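Local coordinates for protein signal recognition particle receptor subunit beta (Mus musculus, PDB 2FH5) that binds GTP and, as part of the signal recognition particle receptor, works with that particle to target nascent secretory proteins correctly to the endoplasmic reticulum membrane, at residues Leu11-Cys16 with Val82-Asp87; Gly19-Phe24 with Leu58-Gly63; Leu119-Lys124 with Glu185-Ser190. All coordinates share one frame; numbering follows the deposited sequence.

Interaction 1: Leu11-Cys16 with Val82-Asp87; sequences LFVGLC and VVFVVD. With GTP (guanosine-5'-triphosphate), chain D.
Leu11 O takes the amide hydrogen of Val83 N at 2.7 Å, in a nearly straight bond, and the CA of Val82 closes on the same oxygen. This is one rung of a parallel strand pair at the heart of a P-loop GTPase sheet, leading into the GTP-binding loop that includes Gly14. Val13 N then bonds to Val83 O, and Val13 O receives Val85 N at 2.8 Å. On one face of the sheet the Phe12 ring lies beside Val83, pointing the same way, with Val83 CB over the ring face 4.2 Å from its centroid. Val85 CG2 meets the edge of that ring. An alanine at Phe12 would probably open a gap beside Val83 and Val85 and leave both valines without the ring they pack on. On the other face Val13 CG2 reaches Phe84 CD2 at 3.6 Å, the two side chains crossing at about a right angle. Gly14 adopts a positive phi (154°), and a CB there would run into Val85 O. Beyond it the direct backbone bonds give way to a water: it accepts from Leu15 N at 2.9 Å and donates to Val85 O at 2.8 Å.

Interaction 2: Gly19-Phe24 with Leu58-Gly63; sequences GKTLLF and LIDLPG. With MG (magnesium ion), chain C; GTP (guanosine-5'-triphosphate), chain D.
The magnesium and phosphate site of the GTP pocket is built here, where Thr21, at the start of the helix that follows the P-loop (Walker A), meets Asp60 of the DxxG motif, Asp60 to Gly63. Thr21 OG1 ligates the magnesium ion and donates to Asp60 OD2 at 2.6 Å, on the syn side of the carboxylate. The other oxygen does second-shell work: Asp60 OD1 receives a hydrogen at 2.8 Å from a water that is itself a magnesium ligand. GTP O2G and O2B, a second water and Ser38 complete the six-fold shell, so Asp60 bonds to two of the ligands and probably orients them, without binding the metal itself. With CG anti to its backbone N (chi1 168°), Asp60 reaches across to the helix.

Lys20 bends at its last two torsions, which curls NZ back onto the phosphates, 2.6 Å from GTP O3G and 2.8 Å from GTP O1B, with Gly14 O as a further acceptor. Gly63 N also donates to GTP O3G, at 2.8 Å, so both segments grip one gamma-phosphate oxygen. The amides of Gly19 and Lys20 converge on O1B, while Thr21 N binds O2B and Leu22 N binds O1A. This cluster of donors at a helix start probably offsets much of the phosphate charge.

Farther along the helix, Asp60 CB sits over a face of the Phe24 ring, 4.0 Å from its centroid, and Phe24 CE1 packs against Leu58 CB at 3.8 Å. Helix 20-29 thus covers one face of strand 55-60, which runs between strands 42-47 and 9-13; helix 65-75 packs on Ile59 on the other face and on Leu61 just beyond the strand, and another protein's chain packs on Thr21, Phe24 and Asp60.

Interaction 3: Leu119-Lys124 with Glu185-Ser190; sequences LIACNK and EFLECS. With GTP (guanosine-5'-triphosphate), chain D.
Ile120 and Phe186 lie side by side, pointing the same way, with Ile120 CB over one ring face, 3.6 Å from the centroid. With CG1 beside its backbone N and CG2 anti to it (chi1 -51°), both Ile120 branches spread across the ring, and CG2 comes as near as 3.4 Å to Phe186 CE2. Cys122 SG meets the ring edge, a sulfur-aromatic contact with Phe186 CD2 at 4.0 Å. On the opposite face of the sheet, Leu119 and Leu187 cross at about a right angle: with CG between backbone N and carbonyl carbon (chi1 69°), Leu187 brings CG against both Leu119 methyls, 3.7 Å from CD1. Backbone bonds zip the parallel strands from Ile120 N on Glu185 O to Cys189 N on Cys122 O.

The pair leads into the guanine pocket, the NKxD motif starting at Asn123. Asn123 ND2 lies 3.2 Å from GTP N7 and is anchored on Ser18 O. Lys124 stretches its aliphatic chain over a face of the base, CG 3.4 Å from GTP C6; its NZ forms a salt bridge with Asp87 OD2 and a hydrogen bond with Asp17 O. Ser190 OG is hydrogen-bonded to Asp126 OD1, which is also hydrogen-bonded to GTP.

Strand 184-188 is outermost in this chain's sheet on that side; helix 204-213 packs on Leu119 and Leu187, helix 133-150 on Cys122 and Phe186, and strand 79-87 flanks strand 117-123.

In the fold
All three interactions reach one mixed sheet and gather round one GTP. Interaction 1 pairs the central strands 9-13 and 79-87; interaction 2, its centre about 7 Å away, lies between their sequences, joining helix 20-29 to strand 55-60, the other neighbour of strand 9-13. Interaction 3 follows both in the chain and pairs strands 117-123 and 184-188, with its centre about 9 Å from that of interaction 1 and 13 Å from that of interaction 2. Probable backbone hydrogen bonds tie them along the sheet, Phe12 N to Ile59 O between the first two and Phe84 N to Leu119 O between the first and third. Phosphates and magnesium are thus held at one end of the pocket and guanine at the other.

Interaction 1: Leu11-Cys16 with Val82-Asp87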
loop_
_atom_site.group_PDB
_atom_site.type_symbol
_atom_site.label_atom_id
_atom_site.label_comp_id
_atom_site.label_asym_id
_atom_site.label_seq_id
_atom_site.Cartn_x
_atom_site.Cartn_y
_atom_site.Cartn_z
ATOM N N LEU B 11 6.409 5.742 -10.725
ATOM C CA LEU B 11 5.983 5.977 -9.358
ATOM C C LEU B 11 4.464 5.877 -9.166
ATOM O O LEU B 11 3.700 6.486 -9.911
ATOM C CB LEU B 11 6.451 7.364 -8.921
ATOM C CG LEU B 11 7.914 7.667 -9.241
ATOM C CD1 LEU B 11 8.286 9.035 -8.647
ATOM C CD2 LEU B 11 8.815 6.574 -8.692
ATOM N N PHE B 12 4.023 5.088 -8.191
ATOM C CA PHE B 12 2.596 4.988 -7.887
ATOM C C PHE B 12 2.412 5.848 -6.626
ATOM O O PHE B 12 3.054 5.604 -5.591
ATOM C CB PHE B 12 2.195 3.543 -7.604
ATOM C CG PHE B 12 2.149 2.676 -8.828
ATOM C CD1 PHE B 12 3.318 2.284 -9.470
ATOM C CD2 PHE B 12 0.931 2.290 -9.375
ATOM C CE1 PHE B 12 3.275 1.522 -10.648
ATOM C CE2 PHE B 12 0.884 1.529 -10.549
ATOM C CZ PHE B 12 2.064 1.146 -11.183
ATOM N N VAL B 13 1.564 6.867 -6.721
ATOM C CA VAL B 13 1.343 7.778 -5.612
ATOM C C VAL B 13 -0.147 7.983 -5.471
ATOM O O VAL B 13 -0.883 7.695 -6.399
ATOM C CB VAL B 13 2.023 9.167 -5.867
ATOM C CG1 VAL B 13 3.560 9.019 -5.974
ATOM C CG2 VAL B 13 1.451 9.794 -7.133
ATOM N N GLY B 14 -0.591 8.488 -4.321
ATOM C CA GLY B 14 -2.012 8.701 -4.092
ATOM C C GLY B 14 -2.293 8.649 -2.611
ATOM O O GLY B 14 -1.427 8.223 -1.819
ATOM N N LEU B 15 -3.504 9.058 -2.221
ATOM C CA LEU B 15 -3.857 9.070 -0.802
ATOM C C LEU B 15 -3.812 7.662 -0.252
ATOM O O LEU B 15 -3.768 6.694 -1.015
ATOM C CB LEU B 15 -5.270 9.647 -0.562
ATOM C CG LEU B 15 -5.557 11.034 -1.140
ATOM C CD1 LEU B 15 -7.009 11.361 -0.904
ATOM C CD2 LEU B 15 -4.636 12.078 -0.542
ATOM N N CYS B 16 -3.798 7.562 1.071
ATOM C CA CYS B 16 -3.831 6.266 1.745
ATOM C C CYS B 16 -5.063 5.528 1.271
ATOM O O CYS B 16 -6.098 6.145 1.036
ATOM C CB CYS B 16 -3.953 6.453 3.253
ATOM S SG CYS B 16 -2.419 6.953 4.014
ATOM N N VAL B 82 4.509 8.606 -13.801
ATOM C CA VAL B 82 3.879 8.679 -12.502
ATOM C C VAL B 82 2.439 8.257 -12.671
ATOM O O VAL B 82 1.773 8.738 -13.586
ATOM C CB VAL B 82 3.885 10.119 -11.952
ATOM C CG1 VAL B 82 3.104 10.191 -10.616
ATOM C CG2 VAL B 82 5.307 10.575 -11.766
ATOM N N VAL B 83 1.977 7.339 -11.817
ATOM C CA VAL B 83 0.587 6.878 -11.828
ATOM C C VAL B 83 0.012 7.369 -10.528
ATOM O O VAL B 83 0.463 6.968 -9.439
ATOM C CB VAL B 83 0.468 5.356 -11.834
ATOM C CG1 VAL B 83 -1.019 4.946 -11.820
ATOM C CG2 VAL B 83 1.176 4.792 -13.063
ATOM N N PHE B 84 -0.946 8.274 -10.630
ATOM C CA PHE B 84 -1.581 8.822 -9.445
ATOM C C PHE B 84 -2.856 7.999 -9.278
ATOM O O PHE B 84 -3.776 8.081 -10.103
ATOM C CB PHE B 84 -1.887 10.321 -9.656
ATOM C CG PHE B 84 -2.373 11.035 -8.422
ATOM C CD1 PHE B 84 -3.693 10.885 -7.976
ATOM C CD2 PHE B 84 -1.508 11.845 -7.692
ATOM C CE1 PHE B 84 -4.144 11.539 -6.811
ATOM C CE2 PHE B 84 -1.943 12.513 -6.515
ATOM C CZ PHE B 84 -3.259 12.359 -6.077
ATOM N N VAL B 85 -2.899 7.191 -8.220
ATOM C CA VAL B 85 -4.056 6.335 -7.954
ATOM C C VAL B 85 -5.174 7.014 -7.167
ATOM O O VAL B 85 -4.937 7.707 -6.188
ATOM C CB VAL B 85 -3.612 5.089 -7.213
ATOM C CG1 VAL B 85 -4.768 4.139 -7.081
ATOM C CG2 VAL B 85 -2.428 4.460 -7.942
ATOM N N VAL B 86 -6.404 6.798 -7.602
ATOM C CA VAL B 86 -7.575 7.400 -6.968
ATOM C C VAL B 86 -8.645 6.366 -6.586
ATOM O O VAL B 86 -9.023 5.527 -7.403
ATOM C CB VAL B 86 -8.236 8.422 -7.930
ATOM C CG1 VAL B 86 -9.471 9.072 -7.279
ATOM C CG2 VAL B 86 -7.227 9.461 -8.321
ATOM N N ASP B 87 -9.121 6.418 -5.350
ATOM C CA ASP B 87 -10.174 5.522 -4.922
ATOM C C ASP B 87 -11.426 6.127 -5.559
ATOM O O ASP B 87 -11.944 7.125 -5.068
ATOM C CB ASP B 87 -10.315 5.546 -3.393
ATOM C CG ASP B 87 -11.428 4.620 -2.883
ATOM O OD1 ASP B 87 -12.494 4.574 -3.525
ATOM O OD2 ASP B 87 -11.244 3.952 -1.830
HETATM P PG GTP D . -1.220 3.277 1.605
HETATM O O1G GTP D . -1.784 3.697 2.874
HETATM O O2G GTP D . -0.153 2.241 1.750
HETATM O O3G GTP D . -0.720 4.496 0.800
HETATM O O3B GTP D . -2.566 2.528 0.827
HETATM P PB GTP D . -2.565 1.877 -0.560
HETATM O O1B GTP D . -2.945 2.875 -1.604
HETATM O O2B GTP D . -1.275 1.163 -0.912
HETATM O O3A GTP D . -3.794 0.874 -0.367
HETATM P PA GTP D . -3.850 -0.690 -0.538
HETATM O O1A GTP D . -3.286 -1.124 -1.777
HETATM O O2A GTP D . -3.225 -1.365 0.652
HETATM O "O5'" GTP D . -5.427 -0.830 -0.614
HETATM C "C5'" GTP D . -6.189 -0.456 0.521
HETATM C "C4'" GTP D . -7.404 -1.376 0.637
HETATM O "O4'" GTP D . -8.243 -1.275 -0.534
HETATM C "C3'" GTP D . -7.056 -2.864 0.738
HETATM O "O3'" GTP D . -7.941 -3.541 1.676
HETATM C "C2'" GTP D . -7.238 -3.353 -0.670
HETATM O "O2'" GTP D . -7.387 -4.780 -0.817
HETATM C "C1'" GTP D . -8.421 -2.532 -1.183
HETATM N N9 GTP D . -8.403 -2.269 -2.611
HETATM C C8 GTP D . -7.312 -1.808 -3.357
HETATM N N7 GTP D . -7.651 -1.672 -4.636
HETATM C C5 GTP D . -9.007 -2.052 -4.737
HETATM C C6 GTP D . -9.921 -2.117 -5.805
HETATM O O6 GTP D . -9.766 -1.840 -6.979
HETATM N N1 GTP D . -11.237 -2.567 -5.512
HETATM C C2 GTP D . -11.641 -2.938 -4.243
HETATM N N2 GTP D . -12.916 -3.376 -4.055
HETATM N N3 GTP D . -10.755 -2.863 -3.214
HETATM C C4 GTP D . -9.458 -2.430 -3.470
HETATM O O HOH W 1 -5.620 9.407 -4.135
#

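Interaction 2: Gly19-Phe24 with Leu58-Gly63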
loop_
_atom_site.group_PDB
_atom_site.type_symbol
_atom_site.label_atom_id
_atom_site.label_comp_id
_atom_site.label_asym_id
_atom_site.label_seq_id
_atom_site.Cartn_x
_atom_site.Cartn_y
_atom_site.Cartn_z
ATOM N N GLY B 19 -5.215 2.282 -3.216
ATOM C CA GLY B 19 -4.967 0.971 -3.797
ATOM C C GLY B 19 -3.613 0.807 -4.471
ATOM O O GLY B 19 -3.444 -0.078 -5.307
ATOM N N LYS B 20 -2.646 1.642 -4.112
ATOM C CA LYS B 20 -1.334 1.592 -4.755
ATOM C C LYS B 20 -0.646 0.258 -4.598
ATOM O O LYS B 20 -0.163 -0.306 -5.574
ATOM C CB LYS B 20 -0.403 2.713 -4.232
ATOM C CG LYS B 20 -0.915 4.147 -4.501
ATOM C CD LYS B 20 -0.043 5.227 -3.808
ATOM C CE LYS B 20 -0.017 5.090 -2.284
ATOM N NZ LYS B 20 -1.357 5.216 -1.650
ATOM N N THR B 21 -0.618 -0.267 -3.375
ATOM C CA THR B 21 0.054 -1.524 -3.155
ATOM C C THR B 21 -0.644 -2.697 -3.809
ATOM O O THR B 21 0.033 -3.571 -4.331
ATOM C CB THR B 21 0.248 -1.785 -1.664
ATOM O OG1 THR B 21 1.004 -0.708 -1.127
ATOM C CG2 THR B 21 1.061 -3.063 -1.431
ATOM N N LEU B 22 -1.980 -2.729 -3.781
ATOM C CA LEU B 22 -2.672 -3.843 -4.405
ATOM C C LEU B 22 -2.460 -3.817 -5.926
ATOM O O LEU B 22 -2.240 -4.866 -6.511
ATOM C CB LEU B 22 -4.158 -3.851 -4.077
ATOM C CG LEU B 22 -4.799 -5.176 -4.530
ATOM C CD1 LEU B 22 -3.998 -6.329 -3.999
ATOM C CD2 LEU B 22 -6.245 -5.300 -4.049
ATOM N N LEU B 23 -2.488 -2.639 -6.559
ATOM C CA LEU B 23 -2.250 -2.567 -8.006
ATOM C C LEU B 23 -0.855 -3.077 -8.295
ATOM O O LEU B 23 -0.643 -3.844 -9.219
ATOM C CB LEU B 23 -2.346 -1.133 -8.521
ATOM C CG LEU B 23 -3.736 -0.556 -8.724
ATOM C CD1 LEU B 23 -3.624 0.871 -9.191
ATOM C CD2 LEU B 23 -4.470 -1.398 -9.747
ATOM N N PHE B 24 0.096 -2.619 -7.490
ATOM C CA PHE B 24 1.495 -3.001 -7.592
ATOM C C PHE B 24 1.589 -4.539 -7.579
ATOM O O PHE B 24 2.272 -5.130 -8.419
ATOM C CB PHE B 24 2.228 -2.359 -6.402
ATOM C CG PHE B 24 3.683 -2.706 -6.271
ATOM C CD1 PHE B 24 4.640 -2.081 -7.050
ATOM C CD2 PHE B 24 4.112 -3.565 -5.261
ATOM C CE1 PHE B 24 6.024 -2.293 -6.819
ATOM C CE2 PHE B 24 5.490 -3.787 -5.022
ATOM C CZ PHE B 24 6.438 -3.147 -5.797
ATOM N N LEU B 58 8.795 -0.598 -11.113
ATOM C CA LEU B 58 7.635 -0.058 -10.415
ATOM C C LEU B 58 8.075 0.279 -8.994
ATOM O O LEU B 58 8.778 -0.515 -8.356
ATOM C CB LEU B 58 6.502 -1.083 -10.370
ATOM C CG LEU B 58 6.108 -1.787 -11.675
ATOM C CD1 LEU B 58 4.846 -2.596 -11.446
ATOM C CD2 LEU B 58 5.858 -0.775 -12.787
ATOM N N ILE B 59 7.698 1.470 -8.527
ATOM C CA ILE B 59 8.001 1.931 -7.173
ATOM C C ILE B 59 6.693 2.388 -6.522
ATOM O O ILE B 59 6.063 3.354 -6.969
ATOM C CB ILE B 59 8.968 3.110 -7.173
ATOM C CG1 ILE B 59 10.309 2.692 -7.773
ATOM C CG2 ILE B 59 9.154 3.628 -5.769
ATOM C CD1 ILE B 59 11.333 3.839 -7.782
ATOM N N ASP B 60 6.281 1.671 -5.479
ATOM C CA ASP B 60 5.048 1.944 -4.743
ATOM C C ASP B 60 5.371 2.908 -3.616
ATOM O O ASP B 60 6.119 2.552 -2.735
ATOM C CB ASP B 60 4.512 0.599 -4.206
ATOM C CG ASP B 60 3.383 0.742 -3.155
ATOM O OD1 ASP B 60 2.547 1.663 -3.259
ATOM O OD2 ASP B 60 3.324 -0.107 -2.218
ATOM N N LEU B 61 4.811 4.115 -3.627
ATOM C CA LEU B 61 5.108 5.099 -2.560
ATOM C C LEU B 61 3.991 5.262 -1.529
ATOM O O LEU B 61 2.835 5.398 -1.873
ATOM C CB LEU B 61 5.450 6.483 -3.156
ATOM C CG LEU B 61 6.649 6.578 -4.131
ATOM C CD1 LEU B 61 6.900 8.020 -4.552
ATOM C CD2 LEU B 61 7.902 6.022 -3.464
ATOM N N PRO B 62 4.339 5.249 -0.233
ATOM C CA PRO B 62 3.345 5.397 0.831
ATOM C C PRO B 62 2.494 6.661 0.655
ATOM O O PRO B 62 3.013 7.722 0.330
ATOM C CB PRO B 62 4.200 5.482 2.095
ATOM C CG PRO B 62 5.462 4.834 1.739
ATOM C CD PRO B 62 5.701 5.272 0.319
ATOM N N GLY B 63 1.196 6.558 0.897
ATOM C CA GLY B 63 0.353 7.722 0.758
ATOM C C GLY B 63 0.207 8.568 2.013
ATOM O O GLY B 63 -0.349 9.676 1.964
HETATM MG MG MG C . 0.485 0.823 0.296
HETATM P PG GTP D . -1.220 3.277 1.605
HETATM O O1G GTP D . -1.784 3.697 2.874
HETATM O O2G GTP D . -0.153 2.241 1.750
HETATM O O3G GTP D . -0.720 4.496 0.800
HETATM O O3B GTP D . -2.566 2.528 0.827
HETATM P PB GTP D . -2.565 1.877 -0.560
HETATM O O1B GTP D . -2.945 2.875 -1.604
HETATM O O2B GTP D . -1.275 1.163 -0.912
HETATM O O3A GTP D . -3.794 0.874 -0.367
HETATM P PA GTP D . -3.850 -0.690 -0.538
HETATM O O1A GTP D . -3.286 -1.124 -1.777
HETATM O O2A GTP D . -3.225 -1.365 0.652
HETATM O "O5'" GTP D . -5.427 -0.830 -0.614
HETATM C "C5'" GTP D . -6.189 -0.456 0.521
HETATM C "C4'" GTP D . -7.404 -1.376 0.637
HETATM O "O4'" GTP D . -8.243 -1.275 -0.534
HETATM C "C3'" GTP D . -7.056 -2.864 0.738
HETATM O "O3'" GTP D . -7.941 -3.541 1.676
HETATM C "C2'" GTP D . -7.238 -3.353 -0.670
HETATM O "O2'" GTP D . -7.387 -4.780 -0.817
HETATM C "C1'" GTP D . -8.421 -2.532 -1.183
HETATM N N9 GTP D . -8.403 -2.269 -2.611
HETATM C C8 GTP D . -7.312 -1.808 -3.357
HETATM N N7 GTP D . -7.651 -1.672 -4.636
HETATM C C5 GTP D . -9.007 -2.052 -4.737
HETATM C C6 GTP D . -9.921 -2.117 -5.805
HETATM O O6 GTP D . -9.766 -1.840 -6.979
HETATM N N1 GTP D . -11.237 -2.567 -5.512
HETATM C C2 GTP D . -11.641 -2.938 -4.243
HETATM N N2 GTP D . -12.916 -3.376 -4.055
HETATM N N3 GTP D . -10.755 -2.863 -3.214
HETATM C C4 GTP D . -9.458 -2.430 -3.470
HETATM O O HOH W 2 1.578 2.279 -0.746
HETATM O O HOH W 3 -0.660 -0.656 1.223
#

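Interaction 3: Leu119-Lys124 with Glu185-Ser190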
loop_
_atom_site.group_PDB
_atom_site.type_symbol
_atom_site.label_atom_id
_atom_site.label_comp_id
_atom_site.label_asym_id
_atom_site.label_seq_id
_atom_site.Cartn_x
_atom_site.Cartn_y
_atom_site.Cartn_z
ATOM N N LEU B 119 -0.279 9.482 -15.339
ATOM C CA LEU B 119 -1.583 8.839 -15.485
ATOM C C LEU B 119 -2.396 8.987 -14.213
ATOM O O LEU B 119 -1.862 8.951 -13.104
ATOM C CB LEU B 119 -1.433 7.345 -15.805
ATOM C CG LEU B 119 -2.729 6.519 -15.885
ATOM C CD1 LEU B 119 -3.478 6.827 -17.173
ATOM C CD2 LEU B 119 -2.395 5.034 -15.824
ATOM N N ILE B 120 -3.696 9.166 -14.379
ATOM C CA ILE B 120 -4.588 9.268 -13.247
ATOM C C ILE B 120 -5.404 7.979 -13.341
ATOM O O ILE B 120 -6.296 7.879 -14.184
ATOM C CB ILE B 120 -5.557 10.471 -13.362
ATOM C CG1 ILE B 120 -4.777 11.759 -13.673
ATOM C CG2 ILE B 120 -6.390 10.577 -12.065
ATOM C CD1 ILE B 120 -3.878 12.183 -12.567
ATOM N N ALA B 121 -5.086 6.996 -12.496
ATOM C CA ALA B 121 -5.783 5.718 -12.503
ATOM C C ALA B 121 -6.928 5.729 -11.517
ATOM O O ALA B 121 -6.720 5.694 -10.301
ATOM C CB ALA B 121 -4.838 4.600 -12.173
ATOM N N CYS B 122 -8.139 5.773 -12.066
ATOM C CA CYS B 122 -9.346 5.799 -11.287
ATOM C C CYS B 122 -9.654 4.345 -10.921
ATOM O O CYS B 122 -10.314 3.614 -11.663
ATOM C CB CYS B 122 -10.436 6.466 -12.119
ATOM S SG CYS B 122 -9.976 8.182 -12.579
ATOM N N ASN B 123 -9.145 3.959 -9.749
ATOM C CA ASN B 123 -9.232 2.605 -9.218
ATOM C C ASN B 123 -10.494 2.279 -8.411
ATOM O O ASN B 123 -11.308 3.162 -8.107
ATOM C CB ASN B 123 -7.949 2.366 -8.410
ATOM C CG ASN B 123 -7.790 0.944 -7.954
ATOM O OD1 ASN B 123 -7.950 0.020 -8.792
ATOM N ND2 ASN B 123 -7.477 0.765 -6.749
ATOM N N LYS B 124 -10.643 0.998 -8.078
ATOM C CA LYS B 124 -11.798 0.495 -7.330
ATOM C C LYS B 124 -13.123 0.581 -8.110
ATOM O O LYS B 124 -14.201 0.740 -7.513
ATOM C CB LYS B 124 -11.930 1.228 -5.989
ATOM C CG LYS B 124 -10.681 1.093 -5.091
ATOM C CD LYS B 124 -10.989 1.132 -3.580
ATOM C CE LYS B 124 -9.678 1.215 -2.821
ATOM N NZ LYS B 124 -9.852 1.726 -1.433
ATOM N N GLU B 185 -3.017 11.330 -18.770
ATOM C CA GLU B 185 -4.140 10.498 -19.178
ATOM C C GLU B 185 -4.927 9.998 -17.994
ATOM O O GLU B 185 -4.422 9.925 -16.875
ATOM C CB GLU B 185 -3.675 9.282 -19.946
ATOM C CG GLU B 185 -3.188 9.565 -21.329
ATOM C CD GLU B 185 -2.630 8.320 -21.969
ATOM O OE1 GLU B 185 -3.360 7.293 -22.040
ATOM O OE2 GLU B 185 -1.453 8.380 -22.385
ATOM N N PHE B 186 -6.172 9.643 -18.271
ATOM C CA PHE B 186 -7.060 9.088 -17.278
ATOM C C PHE B 186 -7.508 7.734 -17.764
ATOM O O PHE B 186 -7.730 7.550 -18.952
ATOM C CB PHE B 186 -8.305 9.945 -17.105
ATOM C CG PHE B 186 -8.110 11.130 -16.207
ATOM C CD1 PHE B 186 -7.444 12.267 -16.663
ATOM C CD2 PHE B 186 -8.657 11.138 -14.921
ATOM C CE1 PHE B 186 -7.330 13.405 -15.857
ATOM C CE2 PHE B 186 -8.553 12.264 -14.108
ATOM C CZ PHE B 186 -7.886 13.409 -14.580
ATOM N N LEU B 187 -7.610 6.774 -16.861
ATOM C CA LEU B 187 -8.131 5.470 -17.237
ATOM C C LEU B 187 -8.812 4.876 -16.008
ATOM O O LEU B 187 -8.688 5.416 -14.909
ATOM C CB LEU B 187 -7.034 4.555 -17.798
ATOM C CG LEU B 187 -5.854 3.934 -17.046
ATOM C CD1 LEU B 187 -6.328 2.921 -16.009
ATOM C CD2 LEU B 187 -4.965 3.252 -18.071
ATOM N N GLU B 188 -9.566 3.803 -16.199
ATOM C CA GLU B 188 -10.261 3.155 -15.098
ATOM C C GLU B 188 -9.638 1.791 -14.835
ATOM O O GLU B 188 -9.015 1.199 -15.721
ATOM C CB GLU B 188 -11.742 3.009 -15.432
ATOM C CG GLU B 188 -12.413 4.331 -15.733
ATOM C CD GLU B 188 -13.857 4.170 -16.184
ATOM O OE1 GLU B 188 -14.138 3.219 -16.941
ATOM O OE2 GLU B 188 -14.712 4.999 -15.797
ATOM N N CYS B 189 -9.771 1.304 -13.606
ATOM C CA CYS B 189 -9.226 -0.003 -13.259
ATOM C C CYS B 189 -9.756 -0.515 -11.937
ATOM O O CYS B 189 -10.455 0.189 -11.210
ATOM C CB CYS B 189 -7.691 0.025 -13.217
ATOM S SG CYS B 189 -6.965 1.127 -11.984
ATOM N N SER B 190 -9.433 -1.774 -11.662
ATOM C CA SER B 190 -9.833 -2.447 -10.442
ATOM C C SER B 190 -8.739 -3.435 -10.065
ATOM O O SER B 190 -8.300 -4.224 -10.894
ATOM C CB SER B 190 -11.138 -3.187 -10.651
ATOM O OG SER B 190 -11.515 -3.859 -9.460
HETATM P PG GTP D . -1.220 3.277 1.605
HETATM O O1G GTP D . -1.784 3.697 2.874
HETATM O O2G GTP D . -0.153 2.241 1.750
HETATM O O3G GTP D . -0.720 4.496 0.800
HETATM O O3B GTP D . -2.566 2.528 0.827
HETATM P PB GTP D . -2.565 1.877 -0.560
HETATM O O1B GTP D . -2.945 2.875 -1.604
HETATM O O2B GTP D . -1.275 1.163 -0.912
HETATM O O3A GTP D . -3.794 0.874 -0.367
HETATM P PA GTP D . -3.850 -0.690 -0.538
HETATM O O1A GTP D . -3.286 -1.124 -1.777
HETATM O O2A GTP D . -3.225 -1.365 0.652
HETATM O "O5'" GTP D . -5.427 -0.830 -0.614
HETATM C "C5'" GTP D . -6.189 -0.456 0.521
HETATM C "C4'" GTP D . -7.404 -1.376 0.637
HETATM O "O4'" GTP D . -8.243 -1.275 -0.534
HETATM C "C3'" GTP D . -7.056 -2.864 0.738
HETATM O "O3'" GTP D . -7.941 -3.541 1.676
HETATM C "C2'" GTP D . -7.238 -3.353 -0.670
HETATM O "O2'" GTP D . -7.387 -4.780 -0.817
HETATM C "C1'" GTP D . -8.421 -2.532 -1.183
HETATM N N9 GTP D . -8.403 -2.269 -2.611
HETATM C C8 GTP D . -7.312 -1.808 -3.357
HETATM N N7 GTP D . -7.651 -1.672 -4.636
HETATM C C5 GTP D . -9.007 -2.052 -4.737
HETATM C C6 GTP D . -9.921 -2.117 -5.805
HETATM O O6 GTP D . -9.766 -1.840 -6.979
HETATM N N1 GTP D . -11.237 -2.567 -5.512
HETATM C C2 GTP D . -11.641 -2.938 -4.243
HETATM N N2 GTP D . -12.916 -3.376 -4.055
HETATM N N3 GTP D . -10.755 -2.863 -3.214
HETATM C C4 GTP D . -9.458 -2.430 -3.470
#